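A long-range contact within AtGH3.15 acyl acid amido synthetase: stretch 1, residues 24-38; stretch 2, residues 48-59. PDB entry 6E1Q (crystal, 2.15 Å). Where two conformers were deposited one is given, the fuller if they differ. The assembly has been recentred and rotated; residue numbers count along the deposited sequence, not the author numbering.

Stretch 1 24-38: VKQIQDSVLEAILSR
Stretch 2, residues 48-59: FLNGQVDKQNFK

Residues 24-38 form one unbroken helix, and the second stretch packs across it as the tail of one helix, a tight turn and the start of another. Helix 55-59 runs at 72° to the long helix, N-to-C directions compared, with the axes no closer than 11.2 Å. Across that distance Leu32, Leu36, Lys55 and Phe58 make the contact through their side chains. The backbones come nearest just after the turn, where Leu36 CA and Val53 CA are 5.1 Å apart; Leu32 CA and Lys55 CA, at the start of the second helix, are 7.4 Å apart. Together the two sides bury 467 Å².

On the long helix the working positions are Lys25, Asp29, Leu32 and Leu36, spaced by three or four residues so that they follow one side of the helix. Both leucines point their CA-to-CB bonds toward the second stretch, but they use different rotamers. Leu32 is t,p (chi1 -176°, chi2 56°), which lays CD1 over one face of the Phe58 ring, 3.9 Å from the centroid and 11° off the normal, a CH-pi contact; its CD2 meets Lys55 CG at 3.7 Å. Leu36 is m,t (-61°, -171°). Its CD2 reaches Phe58 CD1 at 3.6 Å and Leu49 CD1 at 4.0 Å, while CD1 sits 3.4 Å from Val53 O, and its CB is 4.0 Å from Val53 CB. Phe58 answers with chi1 173° (t) and chi2 88°, and its buried ring serves both leucines. Leu49, m,t and also pointing toward the long helix, closes the apolar cluster at the end of the earlier helix.

The polar clasp depends on reach. Lys55 leaves its backbone sideways and runs t,t,m,t: the extended first part lays its methylenes along Leu32, and the turn at chi3 (-65°) helps bring the end nearer the long helix. Asp29, also sideways at CB, uses chi1 -65° (m) and chi2 -2°, so that Lys55 NZ donates to Asp29 OD1 at 2.7 Å in a salt bridge. Lys25 NZ stands 4.3 Å from Lys55 NZ, a like-charge approach close to the Asp29 carboxylate, which pairs with Lys55.

A tight turn joins the two helical pieces of the second stretch. Leu49 to Gln52 is a type I' turn, with Gln52 N donating to Leu49 O at 3.1 Å. Asn50 leaves the helix with positive phi (51/37), and Gly51 follows at 103/-14, where a CB would jam against the preceding carbonyl. Val53 (-124/0, chi1 -57°) then places CG1 3.7 Å from Ser37 CA; Ser37, m, turns its hydroxyl back to its own helix, OG donating to Glu33 O at 2.5 Å, so the hydroxyl of this exposed serine is satisfied within its own helix. One water bridges the backbones, donating to Leu36 O at 2.7 Å and Gln52 O at 3.0 Å.

Asp54 points away from the long helix and starts the next one: in the p rotamer, OD2 accepts from Asn57 N at 2.7 Å as the N-cap, and OD1 accepts from Asn57 ND2 at 2.5 Å. The cap thus anchors the helix that presents Lys55 and Phe58.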

# COMPACT_ATOMS: atom_id res chain seq x y z
N VAL A 24 -5.61 -24.71 -12.07
CA VAL A 24 -5.94 -23.31 -12.26
C VAL A 24 -7.03 -23.15 -13.31
O VAL A 24 -8.03 -22.45 -13.09
CB VAL A 24 -4.67 -22.52 -12.60
CG1 VAL A 24 -4.95 -21.01 -12.70
CG2 VAL A 24 -3.56 -22.80 -11.55
N LYS A 25 -6.89 -23.82 -14.45
CA LYS A 25 -7.85 -23.65 -15.54
C LYS A 25 -9.24 -24.10 -15.11
O LYS A 25 -10.23 -23.40 -15.32
CB LYS A 25 -7.35 -24.41 -16.79
CG LYS A 25 -8.23 -24.23 -18.02
CD LYS A 25 -7.65 -23.13 -18.93
CE LYS A 25 -8.63 -22.65 -20.01
NZ LYS A 25 -8.28 -21.29 -20.53
N GLN A 26 -9.32 -25.25 -14.43
CA GLN A 26 -10.60 -25.77 -13.97
C GLN A 26 -11.22 -24.86 -12.92
O GLN A 26 -12.43 -24.62 -12.93
CB GLN A 26 -10.42 -27.18 -13.42
CG GLN A 26 -9.61 -28.12 -14.34
CD GLN A 26 -8.12 -28.18 -13.99
OE1 GLN A 26 -7.34 -27.29 -14.35
NE2 GLN A 26 -7.72 -29.25 -13.30
N ILE A 27 -10.42 -24.35 -11.98
CA ILE A 27 -10.97 -23.50 -10.93
C ILE A 27 -11.48 -22.19 -11.51
O ILE A 27 -12.59 -21.74 -11.21
CB ILE A 27 -9.94 -23.27 -9.82
CG1 ILE A 27 -9.63 -24.59 -9.10
CG2 ILE A 27 -10.49 -22.25 -8.82
CD1 ILE A 27 -8.46 -24.53 -8.14
N GLN A 28 -10.67 -21.55 -12.36
CA GLN A 28 -11.13 -20.33 -13.03
C GLN A 28 -12.47 -20.54 -13.73
O GLN A 28 -13.41 -19.77 -13.53
CB GLN A 28 -10.07 -19.87 -14.02
CG GLN A 28 -8.93 -19.11 -13.35
CD GLN A 28 -9.36 -17.75 -12.85
OE1 GLN A 28 -9.42 -16.80 -13.62
NE2 GLN A 28 -9.65 -17.64 -11.55
N ASP A 29 -12.58 -21.60 -14.55
CA ASP A 29 -13.82 -21.82 -15.28
C ASP A 29 -14.98 -22.09 -14.32
O ASP A 29 -16.12 -21.67 -14.57
CB ASP A 29 -13.67 -22.99 -16.27
CG ASP A 29 -12.67 -22.69 -17.38
OD1 ASP A 29 -12.11 -21.56 -17.41
OD2 ASP A 29 -12.41 -23.58 -18.21
N SER A 30 -14.70 -22.79 -13.21
CA SER A 30 -15.73 -23.01 -12.19
C SER A 30 -16.18 -21.70 -11.57
O SER A 30 -17.39 -21.49 -11.38
CB SER A 30 -15.19 -23.94 -11.11
OG SER A 30 -15.37 -25.30 -11.47
N VAL A 31 -15.23 -20.83 -11.23
CA VAL A 31 -15.55 -19.52 -10.65
C VAL A 31 -16.45 -18.73 -11.59
O VAL A 31 -17.49 -18.20 -11.18
CB VAL A 31 -14.26 -18.74 -10.32
CG1 VAL A 31 -14.57 -17.28 -10.00
CG2 VAL A 31 -13.49 -19.41 -9.19
N LEU A 32 -16.05 -18.64 -12.86
CA LEU A 32 -16.83 -17.87 -13.83
C LEU A 32 -18.25 -18.41 -13.95
O LEU A 32 -19.23 -17.64 -13.92
CB LEU A 32 -16.13 -17.91 -15.19
CG LEU A 32 -16.84 -17.06 -16.24
CD1 LEU A 32 -16.96 -15.63 -15.73
CD2 LEU A 32 -16.17 -17.11 -17.63
N GLU A 33 -18.39 -19.72 -14.08
CA GLU A 33 -19.73 -20.30 -14.17
C GLU A 33 -20.56 -19.96 -12.94
O GLU A 33 -21.75 -19.66 -13.05
CB GLU A 33 -19.66 -21.81 -14.37
CG GLU A 33 -21.03 -22.47 -14.36
CD GLU A 33 -20.97 -23.94 -14.67
OE1 GLU A 33 -20.53 -24.31 -15.78
OE2 GLU A 33 -21.37 -24.74 -13.80
N ALA A 34 -19.94 -19.99 -11.76
CA ALA A 34 -20.69 -19.70 -10.54
C ALA A 34 -21.15 -18.25 -10.51
O ALA A 34 -22.31 -17.96 -10.18
CB ALA A 34 -19.85 -20.03 -9.31
N ILE A 35 -20.26 -17.32 -10.87
CA ILE A 35 -20.62 -15.90 -10.84
C ILE A 35 -21.73 -15.61 -11.83
O ILE A 35 -22.73 -14.95 -11.49
CB ILE A 35 -19.39 -15.03 -11.13
CG1 ILE A 35 -18.44 -15.05 -9.93
CG2 ILE A 35 -19.84 -13.58 -11.45
CD1 ILE A 35 -17.09 -14.38 -10.22
N LEU A 36 -21.58 -16.09 -13.07
CA LEU A 36 -22.57 -15.80 -14.10
C LEU A 36 -23.90 -16.47 -13.80
O LEU A 36 -24.96 -15.91 -14.13
CB LEU A 36 -22.05 -16.23 -15.47
CG LEU A 36 -20.77 -15.54 -15.94
CD1 LEU A 36 -20.48 -15.87 -17.39
CD2 LEU A 36 -20.81 -14.03 -15.71
N SER A 37 -23.88 -17.66 -13.20
CA SER A 37 -25.14 -18.33 -12.88
C SER A 37 -25.85 -17.64 -11.72
O SER A 37 -27.04 -17.35 -11.80
CB SER A 37 -24.90 -19.81 -12.56
OG SER A 37 -24.12 -20.44 -13.56
N ARG A 38 -25.12 -17.36 -10.64
CA ARG A 38 -25.76 -16.78 -9.46
C ARG A 38 -26.23 -15.35 -9.70
O ARG A 38 -27.22 -14.92 -9.09
CB ARG A 38 -24.80 -16.84 -8.26
CG ARG A 38 -24.82 -18.20 -7.55
CD ARG A 38 -23.60 -18.49 -6.67
NE ARG A 38 -23.34 -19.93 -6.57
CZ ARG A 38 -22.29 -20.48 -5.95
NH1 ARG A 38 -21.37 -19.72 -5.36
NH2 ARG A 38 -22.15 -21.80 -5.93
N PHE A 48 -26.51 -7.51 -20.41
CA PHE A 48 -25.53 -7.95 -21.39
C PHE A 48 -25.68 -9.41 -21.79
O PHE A 48 -25.43 -9.75 -22.95
CB PHE A 48 -24.10 -7.73 -20.85
CG PHE A 48 -23.75 -6.28 -20.66
CD1 PHE A 48 -23.73 -5.40 -21.74
CD2 PHE A 48 -23.42 -5.80 -19.40
CE1 PHE A 48 -23.41 -4.06 -21.57
CE2 PHE A 48 -23.09 -4.45 -19.22
CZ PHE A 48 -23.09 -3.58 -20.31
N LEU A 49 -26.07 -10.29 -20.87
CA LEU A 49 -26.03 -11.72 -21.11
C LEU A 49 -27.41 -12.33 -21.34
O LEU A 49 -27.51 -13.37 -21.99
CB LEU A 49 -25.34 -12.44 -19.94
CG LEU A 49 -23.82 -12.30 -19.91
CD1 LEU A 49 -23.20 -12.99 -18.71
CD2 LEU A 49 -23.23 -12.85 -21.20
N ASN A 50 -28.46 -11.70 -20.81
CA ASN A 50 -29.83 -12.19 -20.93
C ASN A 50 -29.95 -13.65 -20.52
O ASN A 50 -30.69 -14.44 -21.12
CB ASN A 50 -30.37 -11.97 -22.35
CG ASN A 50 -30.52 -10.50 -22.70
OD1 ASN A 50 -29.69 -9.93 -23.41
ND2 ASN A 50 -31.58 -9.87 -22.19
N GLY A 51 -29.19 -14.03 -19.49
CA GLY A 51 -29.28 -15.35 -18.90
C GLY A 51 -28.18 -16.32 -19.28
O GLY A 51 -28.05 -17.36 -18.63
N GLN A 52 -27.40 -16.02 -20.32
CA GLN A 52 -26.29 -16.89 -20.70
C GLN A 52 -25.25 -16.93 -19.58
O GLN A 52 -25.00 -15.93 -18.91
CB GLN A 52 -25.64 -16.41 -21.99
CG GLN A 52 -26.62 -16.18 -23.13
CD GLN A 52 -26.99 -17.45 -23.86
OE1 GLN A 52 -27.45 -18.42 -23.25
NE2 GLN A 52 -26.80 -17.47 -25.17
N VAL A 53 -24.65 -18.10 -19.39
CA VAL A 53 -23.60 -18.29 -18.38
C VAL A 53 -22.31 -18.83 -18.97
O VAL A 53 -21.35 -19.03 -18.23
CB VAL A 53 -24.09 -19.20 -17.23
CG1 VAL A 53 -25.33 -18.62 -16.58
CG2 VAL A 53 -24.37 -20.62 -17.76
N ASP A 54 -22.27 -19.07 -20.27
CA ASP A 54 -21.10 -19.65 -20.91
C ASP A 54 -20.00 -18.61 -21.06
O ASP A 54 -20.26 -17.40 -21.10
CB ASP A 54 -21.47 -20.21 -22.27
CG ASP A 54 -21.84 -19.12 -23.25
OD1 ASP A 54 -22.97 -18.61 -23.17
OD2 ASP A 54 -20.99 -18.76 -24.09
N LYS A 55 -18.76 -19.09 -21.19
CA LYS A 55 -17.62 -18.18 -21.21
C LYS A 55 -17.60 -17.33 -22.47
O LYS A 55 -17.26 -16.14 -22.42
CB LYS A 55 -16.31 -18.95 -21.07
CG LYS A 55 -15.10 -18.03 -21.07
CD LYS A 55 -13.78 -18.78 -21.03
CE LYS A 55 -13.61 -19.54 -19.72
NZ LYS A 55 -12.17 -19.84 -19.49
N GLN A 56 -17.96 -17.92 -23.61
CA GLN A 56 -17.81 -17.20 -24.88
C GLN A 56 -18.80 -16.05 -24.99
O GLN A 56 -18.44 -14.97 -25.49
CB GLN A 56 -17.96 -18.17 -26.05
CG GLN A 56 -16.99 -17.88 -27.20
CD GLN A 56 -15.62 -17.38 -26.72
OE1 GLN A 56 -15.00 -17.98 -25.84
NE2 GLN A 56 -15.16 -16.28 -27.29
N ASN A 57 -20.04 -16.24 -24.54
CA ASN A 57 -20.96 -15.12 -24.49
C ASN A 57 -20.49 -14.05 -23.50
O ASN A 57 -20.69 -12.85 -23.73
CB ASN A 57 -22.36 -15.60 -24.12
CG ASN A 57 -23.12 -16.12 -25.33
OD1 ASN A 57 -23.19 -15.46 -26.36
ND2 ASN A 57 -23.69 -17.32 -25.20
N PHE A 58 -19.86 -14.48 -22.41
CA PHE A 58 -19.26 -13.54 -21.47
C PHE A 58 -18.23 -12.66 -22.17
O PHE A 58 -18.31 -11.43 -22.12
CB PHE A 58 -18.65 -14.33 -20.30
CG PHE A 58 -17.86 -13.50 -19.32
CD1 PHE A 58 -18.48 -12.90 -18.24
CD2 PHE A 58 -16.48 -13.39 -19.44
CE1 PHE A 58 -17.75 -12.16 -17.33
CE2 PHE A 58 -15.75 -12.66 -18.53
CZ PHE A 58 -16.38 -12.06 -17.46
N LYS A 59 -17.29 -13.28 -22.88
CA LYS A 59 -16.20 -12.54 -23.51
C LYS A 59 -16.71 -11.62 -24.61
O LYS A 59 -16.18 -10.53 -24.80
CB LYS A 59 -15.14 -13.50 -24.06
CG LYS A 59 -14.45 -14.37 -23.00
CD LYS A 59 -12.95 -14.07 -22.91
CE LYS A 59 -12.22 -15.00 -21.94
NZ LYS A 59 -10.90 -14.44 -21.48
O HOH W 1 -25.57 -14.56 -16.34